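Local coordinates for enoyl-CoA hydratase (Bacillus halodurans, PDB 3LKE), which probably catalyses the hydration of the double bond of 2-enoyl-CoA thioesters, as a trimeric member of the crotonase superfamily, at residues A[10-15]-A[46-51]; A[93-98]-A[119-123]; A[153-157]-A[179-183]; A[145-151]-A[230-234]. All coordinates share one frame; numbering follows the deposited sequence.

Interaction 1. Residues A[10-15]-A[46-51]; sequences IQNDAL and ETSIHS
Ile10, exposed, begins the contact: its CG2 methyl meets Ile49 CG2 at 4.0 Å, the two side chains crossing at about a right angle. Its CD1 lies more loosely beside the chain of Glu46. The backbone then reverses through Asn12 and Asp13, both with positive phi. The paired backbone bonds between Gln11 and Ala14 close this tight hairpin between strands 6-10 and 14-19.

Asp13 contributes its carbonyl more than its carboxylate. His50 N donates to Asp13 O over 2.9 Å with an angle of 161° at the hydrogen, and Ile49 CA adds a CH...O contact to the same oxygen. Asp13 O also stands 3.3 Å above the centre of the His50 imidazole. The ring comes under it because His50 CG lies between the backbone N and the carbonyl carbon (chi1 47°), which folds the ring back towards the acceptor of its own amide. In the ring plane, His50 ND1 is joined to Ser51 OG at 2.8 Å, a bond that limits ring rotation.

Ala14 follows, with its CB 4.3 Å from Ser51 CB. At Leu15 the backbone N donates to Ser51 O (3.0 Å, 168°), while Leu15 CB packs on Ile49 CD1 at 3.7 Å. These bonds bring together the beginnings of the parallel strands 14-19 and 51-56, which helix 30-45 connects in a beta-alpha-beta crossover; helix 190-205 packs on His50 and Ser51. Chemically, one carbonyl oxygen serves as both amide acceptor and ring-face partner, and its negative end above the imidazole might modestly stabilise a protonated His50.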
loop_
_atom_site.group_PDB
_atom_site.type_symbol
_atom_site.label_atom_id
_atom_site.label_comp_id
_atom_site.label_asym_id
_atom_site.label_seq_id
_atom_site.Cartn_x
_atom_site.Cartn_y
_atom_site.Cartn_z
ATOM N N ILE A 10 3.394 -30.232 18.900
ATOM C CA ILE A 10 4.413 -29.250 19.258
ATOM C C ILE A 10 5.812 -29.853 19.214
ATOM O O ILE A 10 6.080 -30.882 19.835
ATOM C CB ILE A 10 4.165 -28.644 20.643
ATOM C CG1 ILE A 10 2.840 -27.877 20.648
ATOM C CG2 ILE A 10 5.332 -27.746 21.042
ATOM C CD1 ILE A 10 2.430 -27.373 22.008
ATOM N N GLN A 11 6.701 -29.212 18.467
ATOM C CA GLN A 11 8.074 -29.671 18.362
ATOM C C GLN A 11 9.028 -28.500 18.495
ATOM O O GLN A 11 9.050 -27.599 17.650
ATOM C CB GLN A 11 8.297 -30.394 17.033
ATOM C CG GLN A 11 9.757 -30.615 16.670
ATOM C CD GLN A 11 9.926 -31.589 15.512
ATOM O OE1 GLN A 11 9.234 -32.609 15.437
ATOM N NE2 GLN A 11 10.857 -31.283 14.606
ATOM N N ASN A 12 9.802 -28.510 19.574
ATOM C CA ASN A 12 10.813 -27.491 19.799
ATOM C C ASN A 12 10.206 -26.086 19.822
ATOM O O ASN A 12 10.716 -25.165 19.182
ATOM C CB ASN A 12 11.905 -27.591 18.735
ATOM C CG ASN A 12 13.141 -26.801 19.097
ATOM O OD1 ASN A 12 13.167 -26.098 20.109
ATOM N ND2 ASN A 12 14.180 -26.915 18.275
ATOM N N ASP A 13 9.111 -25.952 20.562
ATOM C CA ASP A 13 8.459 -24.667 20.775
ATOM C C ASP A 13 7.820 -24.109 19.502
ATOM O O ASP A 13 7.684 -22.897 19.352
ATOM C CB ASP A 13 9.437 -23.662 21.389
ATOM C CG ASP A 13 9.879 -24.062 22.792
ATOM O OD1 ASP A 13 9.150 -24.829 23.451
ATOM O OD2 ASP A 13 10.951 -23.608 23.237
ATOM N N ALA A 14 7.434 -25.002 18.593
ATOM C CA ALA A 14 6.625 -24.629 17.431
ATOM C C ALA A 14 5.418 -25.558 17.305
ATOM O O ALA A 14 5.561 -26.771 17.401
ATOM C CB ALA A 14 7.466 -24.661 16.151
ATOM N N LEU A 15 4.236 -24.987 17.097
ATOM C CA LEU A 15 3.021 -25.769 16.901
ATOM C C LEU A 15 2.784 -26.038 15.422
ATOM O O LEU A 15 2.714 -25.103 14.611
ATOM C CB LEU A 15 1.808 -25.035 17.487
ATOM C CG LEU A 15 0.495 -25.760 17.818
ATOM C CD1 LEU A 15 -0.719 -25.099 17.161
ATOM C CD2 LEU A 15 0.526 -27.263 17.515
ATOM N N GLU A 46 -0.976 -20.922 23.852
ATOM C CA GLU A 46 0.182 -21.633 24.392
ATOM C C GLU A 46 1.377 -20.704 24.556
ATOM O O GLU A 46 1.960 -20.245 23.573
ATOM C CB GLU A 46 0.556 -22.817 23.501
ATOM C CG GLU A 46 1.906 -23.449 23.840
ATOM C CD GLU A 46 1.948 -24.034 25.243
ATOM O OE1 GLU A 46 0.971 -24.704 25.639
ATOM O OE2 GLU A 46 2.963 -23.826 25.945
ATOM N N THR A 47 1.758 -20.447 25.803
ATOM C CA THR A 47 2.762 -19.427 26.089
ATOM C C THR A 47 4.200 -19.789 25.718
ATOM O O THR A 47 5.026 -18.896 25.536
ATOM C CB THR A 47 2.717 -18.989 27.564
ATOM O OG1 THR A 47 2.719 -20.150 28.403
ATOM C CG2 THR A 47 1.459 -18.179 27.832
ATOM N N SER A 48 4.506 -21.079 25.592
ATOM C CA SER A 48 5.889 -21.487 25.325
ATOM C C SER A 48 6.320 -21.396 23.856
ATOM O O SER A 48 7.490 -21.132 23.564
ATOM C CB SER A 48 6.181 -22.889 25.884
ATOM O OG SER A 48 5.482 -23.904 25.176
ATOM N N ILE A 49 5.387 -21.603 22.933
ATOM C CA ILE A 49 5.751 -21.646 21.522
ATOM C C ILE A 49 5.965 -20.250 20.955
ATOM O O ILE A 49 5.403 -19.280 21.458
ATOM C CB ILE A 49 4.702 -22.382 20.680
ATOM C CG1 ILE A 49 3.380 -21.608 20.666
ATOM C CG2 ILE A 49 4.519 -23.808 21.195
ATOM C CD1 ILE A 49 2.291 -22.280 19.858
ATOM N N HIS A 50 6.792 -20.166 19.919
ATOM C CA HIS A 50 7.064 -18.900 19.245
ATOM C C HIS A 50 6.455 -18.857 17.844
ATOM O O HIS A 50 6.339 -17.785 17.238
ATOM C CB HIS A 50 8.568 -18.648 19.164
ATOM C CG HIS A 50 9.359 -19.836 18.704
ATOM N ND1 HIS A 50 9.307 -20.313 17.411
ATOM C CD2 HIS A 50 10.223 -20.643 19.368
ATOM C CE1 HIS A 50 10.107 -21.360 17.297
ATOM N NE2 HIS A 50 10.672 -21.582 18.471
ATOM N N SER A 51 6.059 -20.020 17.335
ATOM C CA SER A 51 5.589 -20.123 15.960
ATOM C C SER A 51 4.434 -21.110 15.821
ATOM O O SER A 51 4.253 -22.014 16.644
ATOM C CB SER A 51 6.728 -20.565 15.040
ATOM O OG SER A 51 7.838 -19.700 15.126
#

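Interaction 2. Residues A[93-98]-A[119-123]; sequences CVLEIF and MMLAC
Val94 and Met119 make the tightest approach, their side chains running at a slant to one another with Val94 CG2 only 3.5 Å from Met119 CG, closer than usual for two carbons. Val94 turns this methyl to the side of its own backbone N, leaving CG1 to lie 4.3 Å from Ala122 CB. The Met119 chain is extended to SD and then folds sharply, with chi3 at 11°. That bend carries CE round to Cys93 CB, 3.9 Å away.

Ala122 directs its CB at the helix, where it rests between Val94 and, one turn on, the neighbours Ile97 and Phe98: Val94 O at 3.7 Å, Ile97 CG2 at 3.8 Å and Phe98 CB at 4.1 Å. The short methyl lets the backbones close in here, and the CA atoms of Phe98 and Ala122 are accordingly near neighbours.

In fold terms, the end of helix 81-98 is laid against the 3-10 turn that leads from helix 115-118 towards strand 125-129. In crotonases the helix equivalent to 115-118 starts beside the oxyanion hole, so the turn probably lies just behind the active-site region.

Ile97 divides its two branches between partners. CG2, anti to the backbone N, touches Cys123 SG as well as Ala122, whereas CD1 reaches obliquely to Met120 CE at 4.1 Å. Met120 points its CB away from the helix, and bends at chi2 and chi3 return its methyl. Beyond the contact, the Phe98 ring takes a cation-pi interaction from Lys220 and lies beside a bound glycerol.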
loop_
_atom_site.group_PDB
_atom_site.type_symbol
_atom_site.label_atom_id
_atom_site.label_comp_id
_atom_site.label_asym_id
_atom_site.label_seq_id
_atom_site.Cartn_x
_atom_site.Cartn_y
_atom_site.Cartn_z
ATOM N N CYS A 93 -11.414 -18.585 11.831
ATOM C CA CYS A 93 -10.086 -19.116 11.534
ATOM C C CYS A 93 -9.188 -18.017 10.955
ATOM O O CYS A 93 -8.058 -17.834 11.391
ATOM C CB CYS A 93 -10.160 -20.266 10.545
ATOM S SG CYS A 93 -10.906 -21.758 11.241
ATOM N N VAL A 94 -9.697 -17.294 9.962
ATOM C CA VAL A 94 -8.892 -16.229 9.337
ATOM C C VAL A 94 -8.464 -15.157 10.350
ATOM O O VAL A 94 -7.303 -14.743 10.396
ATOM C CB VAL A 94 -9.642 -15.551 8.158
ATOM C CG1 VAL A 94 -8.851 -14.339 7.655
ATOM C CG2 VAL A 94 -9.884 -16.550 7.030
ATOM N N LEU A 95 -9.415 -14.711 11.158
ATOM C CA LEU A 95 -9.173 -13.628 12.102
ATOM C C LEU A 95 -8.192 -14.074 13.186
ATOM O O LEU A 95 -7.296 -13.330 13.568
ATOM C CB LEU A 95 -10.502 -13.156 12.705
ATOM C CG LEU A 95 -10.480 -11.855 13.507
ATOM C CD1 LEU A 95 -9.860 -10.738 12.689
ATOM C CD2 LEU A 95 -11.909 -11.509 13.945
ATOM N N GLU A 96 -8.361 -15.307 13.659
ATOM C CA GLU A 96 -7.499 -15.878 14.709
ATOM C C GLU A 96 -6.071 -16.159 14.253
ATOM O O GLU A 96 -5.133 -16.079 15.039
ATOM C CB GLU A 96 -8.130 -17.152 15.270
ATOM C CG GLU A 96 -9.512 -16.928 15.822
ATOM C CD GLU A 96 -9.527 -16.792 17.326
ATOM O OE1 GLU A 96 -8.433 -16.757 17.938
ATOM O OE2 GLU A 96 -10.639 -16.713 17.885
ATOM N N ILE A 97 -5.895 -16.473 12.977
ATOM C CA ILE A 97 -4.549 -16.542 12.429
ATOM C C ILE A 97 -3.978 -15.133 12.401
ATOM O O ILE A 97 -2.901 -14.887 12.919
ATOM C CB ILE A 97 -4.540 -17.122 11.005
ATOM C CG1 ILE A 97 -4.997 -18.583 11.037
ATOM C CG2 ILE A 97 -3.140 -17.025 10.375
ATOM C CD1 ILE A 97 -5.227 -19.174 9.665
ATOM N N PHE A 98 -4.731 -14.213 11.809
ATOM C CA PHE A 98 -4.267 -12.846 11.652
ATOM C C PHE A 98 -3.836 -12.214 12.970
ATOM O O PHE A 98 -2.847 -11.492 13.022
ATOM C CB PHE A 98 -5.357 -11.985 11.019
ATOM C CG PHE A 98 -4.873 -10.625 10.609
ATOM C CD1 PHE A 98 -4.136 -10.457 9.447
ATOM C CD2 PHE A 98 -5.164 -9.510 11.379
ATOM C CE1 PHE A 98 -3.697 -9.196 9.063
ATOM C CE2 PHE A 98 -4.719 -8.237 10.995
ATOM C CZ PHE A 98 -3.994 -8.089 9.841
ATOM N N MET A 119 -7.310 -18.206 2.978
ATOM C CA MET A 119 -7.194 -18.223 4.448
ATOM C C MET A 119 -5.739 -18.039 4.891
ATOM O O MET A 119 -5.458 -17.350 5.875
ATOM C CB MET A 119 -7.810 -19.491 5.061
ATOM C CG MET A 119 -9.340 -19.438 5.149
ATOM S SD MET A 119 -10.076 -20.652 6.288
ATOM C CE MET A 119 -8.559 -21.238 7.128
ATOM N N MET A 120 -4.811 -18.624 4.141
ATOM C CA MET A 120 -3.407 -18.573 4.534
ATOM C C MET A 120 -2.773 -17.203 4.291
ATOM O O MET A 120 -1.657 -16.951 4.730
ATOM C CB MET A 120 -2.589 -19.684 3.863
ATOM C CG MET A 120 -3.080 -21.112 4.193
ATOM S SD MET A 120 -3.083 -21.521 5.968
ATOM C CE MET A 120 -4.819 -21.520 6.323
ATOM N N LEU A 121 -3.483 -16.314 3.587
ATOM C CA LEU A 121 -2.974 -14.964 3.381
ATOM C C LEU A 121 -2.899 -14.180 4.686
ATOM O O LEU A 121 -2.231 -13.140 4.756
ATOM C CB LEU A 121 -3.818 -14.225 2.340
ATOM C CG LEU A 121 -3.733 -14.815 0.937
ATOM C CD1 LEU A 121 -4.712 -14.084 0.004
ATOM C CD2 LEU A 121 -2.309 -14.695 0.408
ATOM N N ALA A 122 -3.553 -14.698 5.730
ATOM C CA ALA A 122 -3.455 -14.108 7.058
ATOM C C ALA A 122 -2.121 -14.393 7.750
ATOM O O ALA A 122 -1.802 -13.771 8.762
ATOM C CB ALA A 122 -4.588 -14.576 7.926
ATOM N N CYS A 123 -1.352 -15.337 7.212
ATOM C CA CYS A 123 -0.100 -15.747 7.857
ATOM C C CYS A 123 1.004 -14.729 7.608
ATOM O O CYS A 123 0.956 -13.955 6.644
ATOM C CB CYS A 123 0.377 -17.107 7.341
ATOM S SG CYS A 123 -0.666 -18.490 7.814
#

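Interaction 3. Residues A[153-157]-A[179-183]; sequences LPRII and RLGLI
Leu153 O, the carbonyl of a residue that touches Leu182 across the contact, is gripped by two amides of its own helix: Ile157 N at 2.8 Å and, weakly, Ile156 N at 3.2 Å. These bonds belong to the turn just past the kink at Pro154, from which Ile156 and Ile157 both face residues 180-182. Across the interface the meeting is by methyl groups against carbonyls and other aliphatic carbons.

Ile157 is the wedge. Its CG2 touches Leu180 O at 3.3 Å, Leu180 CB at 3.7 Å and Leu182 CD2 also at 3.7 Å. This reach follows from the first torsion, chi1 74°: CG1 sits between the backbone N and the carbonyl carbon, and CG2 is anti to the carbonyl carbon. Ile156 instead has CG2 anti to the backbone N and lays it 3.3 Å from Gly181 O.

Gly181, just beyond helix 174-180, forms its Schellman motif with phi at 93°, a positive value that glycine adopts readily. The motif turns the chain so that Leu182 can fold its CD2 inward, where it meets Leu153 CD2 at 3.8 Å, the two leucines crossing at a slant.

Leu121 packs over Leu153, Ile156 and Leu182, while helix 159-168 touches Leu153 and Ile157. Towards the trimer interface, Pro154 rests on Leu219 of the second subunit and Ile156 on Glu160 of the third, with a bound glycerol beside Ile156.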
loop_
_atom_site.group_PDB
_atom_site.type_symbol
_atom_site.label_atom_id
_atom_site.label_comp_id
_atom_site.label_asym_id
_atom_site.label_seq_id
_atom_site.Cartn_x
_atom_site.Cartn_y
_atom_site.Cartn_z
ATOM N N LEU A 153 -6.323 -9.675 -0.732
ATOM C CA LEU A 153 -5.847 -9.535 -2.108
ATOM C C LEU A 153 -5.434 -8.104 -2.509
ATOM O O LEU A 153 -4.330 -7.885 -3.000
ATOM C CB LEU A 153 -6.840 -10.119 -3.108
ATOM C CG LEU A 153 -7.002 -11.646 -3.037
ATOM C CD1 LEU A 153 -8.149 -12.109 -3.930
ATOM C CD2 LEU A 153 -5.702 -12.381 -3.387
ATOM N N PRO A 154 -6.326 -7.118 -2.323
ATOM C CA PRO A 154 -5.872 -5.796 -2.779
ATOM C C PRO A 154 -4.728 -5.227 -1.944
ATOM O O PRO A 154 -3.917 -4.462 -2.472
ATOM C CB PRO A 154 -7.129 -4.917 -2.665
ATOM C CG PRO A 154 -8.058 -5.666 -1.740
ATOM C CD PRO A 154 -7.739 -7.133 -1.912
ATOM N N ARG A 155 -4.641 -5.600 -0.671
ATOM C CA ARG A 155 -3.541 -5.111 0.161
ATOM C C ARG A 155 -2.210 -5.730 -0.251
ATOM O O ARG A 155 -1.160 -5.078 -0.191
ATOM C CB ARG A 155 -3.837 -5.332 1.651
ATOM C CG ARG A 155 -4.813 -4.277 2.189
ATOM C CD ARG A 155 -5.447 -4.641 3.519
ATOM N NE ARG A 155 -6.367 -3.584 3.925
ATOM C CZ ARG A 155 -7.578 -3.407 3.399
ATOM N NH1 ARG A 155 -8.028 -4.220 2.450
ATOM N NH2 ARG A 155 -8.345 -2.411 3.819
ATOM N N ILE A 156 -2.270 -6.966 -0.731
ATOM C CA ILE A 156 -1.058 -7.693 -1.091
ATOM C C ILE A 156 -0.617 -7.443 -2.530
ATOM O O ILE A 156 0.543 -7.121 -2.787
ATOM C CB ILE A 156 -1.243 -9.197 -0.837
ATOM C CG1 ILE A 156 -1.512 -9.421 0.652
ATOM C CG2 ILE A 156 -0.013 -9.975 -1.329
ATOM C CD1 ILE A 156 -1.900 -10.885 1.035
ATOM N N ILE A 157 -1.547 -7.551 -3.471
ATOM C CA ILE A 157 -1.174 -7.438 -4.875
ATOM C C ILE A 157 -1.661 -6.155 -5.548
ATOM O O ILE A 157 -1.279 -5.861 -6.687
ATOM C CB ILE A 157 -1.613 -8.689 -5.680
ATOM C CG1 ILE A 157 -3.127 -8.695 -5.923
ATOM C CG2 ILE A 157 -1.144 -9.963 -4.985
ATOM C CD1 ILE A 157 -3.571 -9.810 -6.859
ATOM N N ARG A 179 5.691 -13.678 -7.782
ATOM C CA ARG A 179 5.845 -12.376 -8.419
ATOM C C ARG A 179 4.822 -11.406 -7.852
ATOM O O ARG A 179 5.114 -10.228 -7.629
ATOM C CB ARG A 179 5.654 -12.497 -9.928
ATOM C CG ARG A 179 5.950 -11.207 -10.694
ATOM C CD ARG A 179 5.558 -11.344 -12.151
ATOM N NE ARG A 179 4.109 -11.437 -12.303
ATOM C CZ ARG A 179 3.295 -10.386 -12.298
ATOM N NH1 ARG A 179 3.792 -9.164 -12.150
ATOM N NH2 ARG A 179 1.987 -10.556 -12.439
ATOM N N LEU A 180 3.619 -11.913 -7.604
ATOM C CA LEU A 180 2.533 -11.072 -7.094
ATOM C C LEU A 180 2.710 -10.709 -5.618
ATOM O O LEU A 180 2.162 -9.715 -5.146
ATOM C CB LEU A 180 1.186 -11.762 -7.295
ATOM C CG LEU A 180 0.767 -11.913 -8.758
ATOM C CD1 LEU A 180 -0.476 -12.769 -8.871
ATOM C CD2 LEU A 180 0.547 -10.551 -9.389
ATOM N N GLY A 181 3.477 -11.512 -4.896
ATOM C CA GLY A 181 3.613 -11.334 -3.464
ATOM C C GLY A 181 2.636 -12.158 -2.639
ATOM O O GLY A 181 2.604 -12.028 -1.410
ATOM N N LEU A 182 1.845 -13.008 -3.301
ATOM C CA LEU A 182 0.918 -13.890 -2.591
ATOM C C LEU A 182 1.683 -14.894 -1.734
ATOM O O LEU A 182 1.244 -15.236 -0.646
ATOM C CB LEU A 182 -0.034 -14.610 -3.552
ATOM C CG LEU A 182 -1.048 -13.711 -4.275
ATOM C CD1 LEU A 182 -1.810 -14.483 -5.346
ATOM C CD2 LEU A 182 -2.002 -13.075 -3.271
ATOM N N ILE A 183 2.827 -15.355 -2.245
ATOM C CA ILE A 183 3.768 -16.157 -1.470
ATOM C C ILE A 183 5.098 -15.414 -1.367
ATOM O O ILE A 183 5.402 -14.557 -2.205
ATOM C CB ILE A 183 4.020 -17.529 -2.144
ATOM C CG1 ILE A 183 2.720 -18.326 -2.215
ATOM C CG2 ILE A 183 5.084 -18.303 -1.405
ATOM C CD1 ILE A 183 2.140 -18.661 -0.901
#

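Interaction 4. Residues A[145-151]-A[230-234]; sequences PDLGASY and QLEQE
Glu234 drives its extended side chain into the start of helix 149-157, where the packing is tight. Its OE1 takes Gly148 N on the syn lone pair at 2.8 Å (160°). OE2 accepts twice: from Ser150 N at 3.0 Å, nearly in line with the C-O bond but bent at the hydrogen (140°), and from Ser150 OG at 2.6 Å on the anti lone pair. Gln230 NE2 donates to Ser150 OG at 2.9 Å, almost straight (171° at the hydrogen), with Ser150 OG close to the amide plane. Gly148, the N-cap residue, is third in a type I' turn from Asp146 to Ala149; Leu231 CD2 lies 3.4 Å from Gly148 N.

The other parts are looser. Tyr151 CB is 4.0 Å from Gln230 CD, with ring and amide nearly perpendicular. On the Pro145 side, one water links Pro145 O to Glu234 O, and a second accepts from Leu147 N and donates to Glu234 OE1. Leu218 of the second subunit packs on Ser150 and Gln230.

A buried carboxylate with three protein donors and a water, set at a helix N-terminus, is probably ionised; the directed relay Gln230 to Ser150 to Glu234 fixes the serine proton and ties helix 223-241 to this turn.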
loop_
_atom_site.group_PDB
_atom_site.type_symbol
_atom_site.label_atom_id
_atom_site.label_comp_id
_atom_site.label_asym_id
_atom_site.label_seq_id
_atom_site.Cartn_x
_atom_site.Cartn_y
_atom_site.Cartn_z
ATOM N N PRO A 145 -15.758 -12.391 -3.351
ATOM C CA PRO A 145 -14.671 -13.034 -2.605
ATOM C C PRO A 145 -15.015 -13.103 -1.131
ATOM O O PRO A 145 -15.607 -12.166 -0.589
ATOM C CB PRO A 145 -13.488 -12.083 -2.803
ATOM C CG PRO A 145 -13.905 -11.140 -3.904
ATOM C CD PRO A 145 -15.385 -11.060 -3.855
ATOM N N ASP A 146 -14.646 -14.206 -0.493
ATOM C CA ASP A 146 -14.902 -14.376 0.922
ATOM C C ASP A 146 -13.664 -14.897 1.652
ATOM O O ASP A 146 -12.565 -14.935 1.079
ATOM C CB ASP A 146 -16.085 -15.325 1.123
ATOM C CG ASP A 146 -15.764 -16.742 0.683
ATOM O OD1 ASP A 146 -14.705 -16.945 0.041
ATOM O OD2 ASP A 146 -16.563 -17.651 0.980
ATOM N N LEU A 147 -13.853 -15.274 2.918
ATOM C CA LEU A 147 -12.767 -15.722 3.800
ATOM C C LEU A 147 -11.592 -14.747 3.841
ATOM O O LEU A 147 -10.430 -15.147 3.954
ATOM C CB LEU A 147 -12.307 -17.123 3.411
ATOM C CG LEU A 147 -13.480 -18.104 3.329
ATOM C CD1 LEU A 147 -12.964 -19.535 3.188
ATOM C CD2 LEU A 147 -14.391 -17.991 4.544
ATOM N N GLY A 148 -11.916 -13.459 3.761
ATOM C CA GLY A 148 -10.909 -12.406 3.831
ATOM C C GLY A 148 -10.284 -11.992 2.510
ATOM O O GLY A 148 -9.502 -11.034 2.464
ATOM N N ALA A 149 -10.605 -12.695 1.429
ATOM C CA ALA A 149 -9.946 -12.449 0.153
ATOM C C ALA A 149 -10.123 -10.989 -0.318
ATOM O O ALA A 149 -9.209 -10.401 -0.924
ATOM C CB ALA A 149 -10.457 -13.418 -0.902
ATOM N N SER A 150 -11.290 -10.410 -0.032
ATOM C CA SER A 150 -11.536 -9.018 -0.418
ATOM C C SER A 150 -10.712 -8.023 0.397
ATOM O O SER A 150 -10.522 -6.885 -0.035
ATOM C CB SER A 150 -13.032 -8.663 -0.354
ATOM O OG SER A 150 -13.462 -8.447 0.983
ATOM N N TYR A 151 -10.229 -8.450 1.566
ATOM C CA TYR A 151 -9.331 -7.639 2.393
ATOM C C TYR A 151 -7.863 -7.859 1.976
ATOM O O TYR A 151 -7.112 -6.920 1.708
ATOM C CB TYR A 151 -9.507 -8.005 3.880
ATOM C CG TYR A 151 -8.575 -7.247 4.791
ATOM C CD1 TYR A 151 -8.909 -5.975 5.247
ATOM C CD2 TYR A 151 -7.348 -7.791 5.181
ATOM C CE1 TYR A 151 -8.061 -5.272 6.066
ATOM C CE2 TYR A 151 -6.485 -7.094 5.994
ATOM C CZ TYR A 151 -6.846 -5.832 6.430
ATOM O OH TYR A 151 -5.991 -5.117 7.236
ATOM N N GLN A 230 -14.625 -6.316 7.677
ATOM C CA GLN A 230 -14.697 -6.708 6.281
ATOM C C GLN A 230 -15.243 -8.142 6.155
ATOM O O GLN A 230 -16.000 -8.449 5.239
ATOM C CB GLN A 230 -13.324 -6.584 5.609
ATOM C CG GLN A 230 -13.376 -6.820 4.115
ATOM C CD GLN A 230 -12.758 -5.694 3.314
ATOM O OE1 GLN A 230 -12.498 -4.609 3.837
ATOM N NE2 GLN A 230 -12.515 -5.947 2.038
ATOM N N LEU A 231 -14.851 -9.013 7.078
ATOM C CA LEU A 231 -15.335 -10.398 7.065
ATOM C C LEU A 231 -16.859 -10.406 7.208
ATOM O O LEU A 231 -17.563 -11.190 6.564
ATOM C CB LEU A 231 -14.680 -11.201 8.186
ATOM C CG LEU A 231 -13.193 -11.493 7.940
ATOM C CD1 LEU A 231 -12.481 -12.066 9.163
ATOM C CD2 LEU A 231 -13.072 -12.449 6.760
ATOM N N GLU A 232 -17.367 -9.507 8.044
ATOM C CA GLU A 232 -18.814 -9.405 8.250
ATOM C C GLU A 232 -19.501 -9.003 6.948
ATOM O O GLU A 232 -20.505 -9.595 6.548
ATOM C CB GLU A 232 -19.128 -8.407 9.365
ATOM C CG GLU A 232 -18.693 -8.870 10.748
ATOM C CD GLU A 232 -18.713 -7.753 11.785
ATOM O OE1 GLU A 232 -18.487 -8.048 12.981
ATOM O OE2 GLU A 232 -18.938 -6.579 11.402
ATOM N N GLN A 233 -18.936 -8.008 6.273
ATOM C CA GLN A 233 -19.469 -7.564 4.996
ATOM C C GLN A 233 -19.403 -8.646 3.921
ATOM O O GLN A 233 -20.343 -8.820 3.153
ATOM C CB GLN A 233 -18.746 -6.291 4.537
ATOM C CG GLN A 233 -19.093 -5.077 5.374
ATOM C CD GLN A 233 -20.594 -4.819 5.400
ATOM O OE1 GLN A 233 -21.265 -4.884 4.367
ATOM N NE2 GLN A 233 -21.128 -4.539 6.587
ATOM N N GLU A 234 -18.294 -9.375 3.860
ATOM C CA GLU A 234 -18.184 -10.461 2.899
ATOM C C GLU A 234 -19.318 -11.458 3.131
ATOM O O GLU A 234 -19.905 -11.986 2.185
ATOM C CB GLU A 234 -16.841 -11.191 3.046
ATOM C CG GLU A 234 -15.626 -10.359 2.621
ATOM C CD GLU A 234 -14.337 -11.142 2.776
ATOM O OE1 GLU A 234 -14.363 -12.159 3.505
ATOM O OE2 GLU A 234 -13.311 -10.741 2.177
HETATM O O HOH W 1 -18.435 -12.301 -0.199
HETATM O O HOH W 2 -16.044 -14.358 4.450
#

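How the interactions relate
Interactions 2 and 4 are buried; interaction 1 lies partly exposed at the sheet end, about 18 Å from interaction 2 between centres. Interactions 3 and 4 both lie by neighbouring subunits, interaction 3 being only partly buried. Interactions 2 and 3 pack apolar side chains, partly against backbone carbonyls, without hydrogen bonds between their segments; interaction 1 mixes backbone bonds with apolar contact, and interaction 4 puts a carboxylate into the interior and satisfies it there. Helix 149-157 serves both interaction 3, by its end, and interaction 4, by its start. Leu121 bridges interactions 2 and 3, and Val94 CG2 lies 3.4 Å from Leu147 O, linking interactions 2 and 4. Interaction 1 touches none of the others.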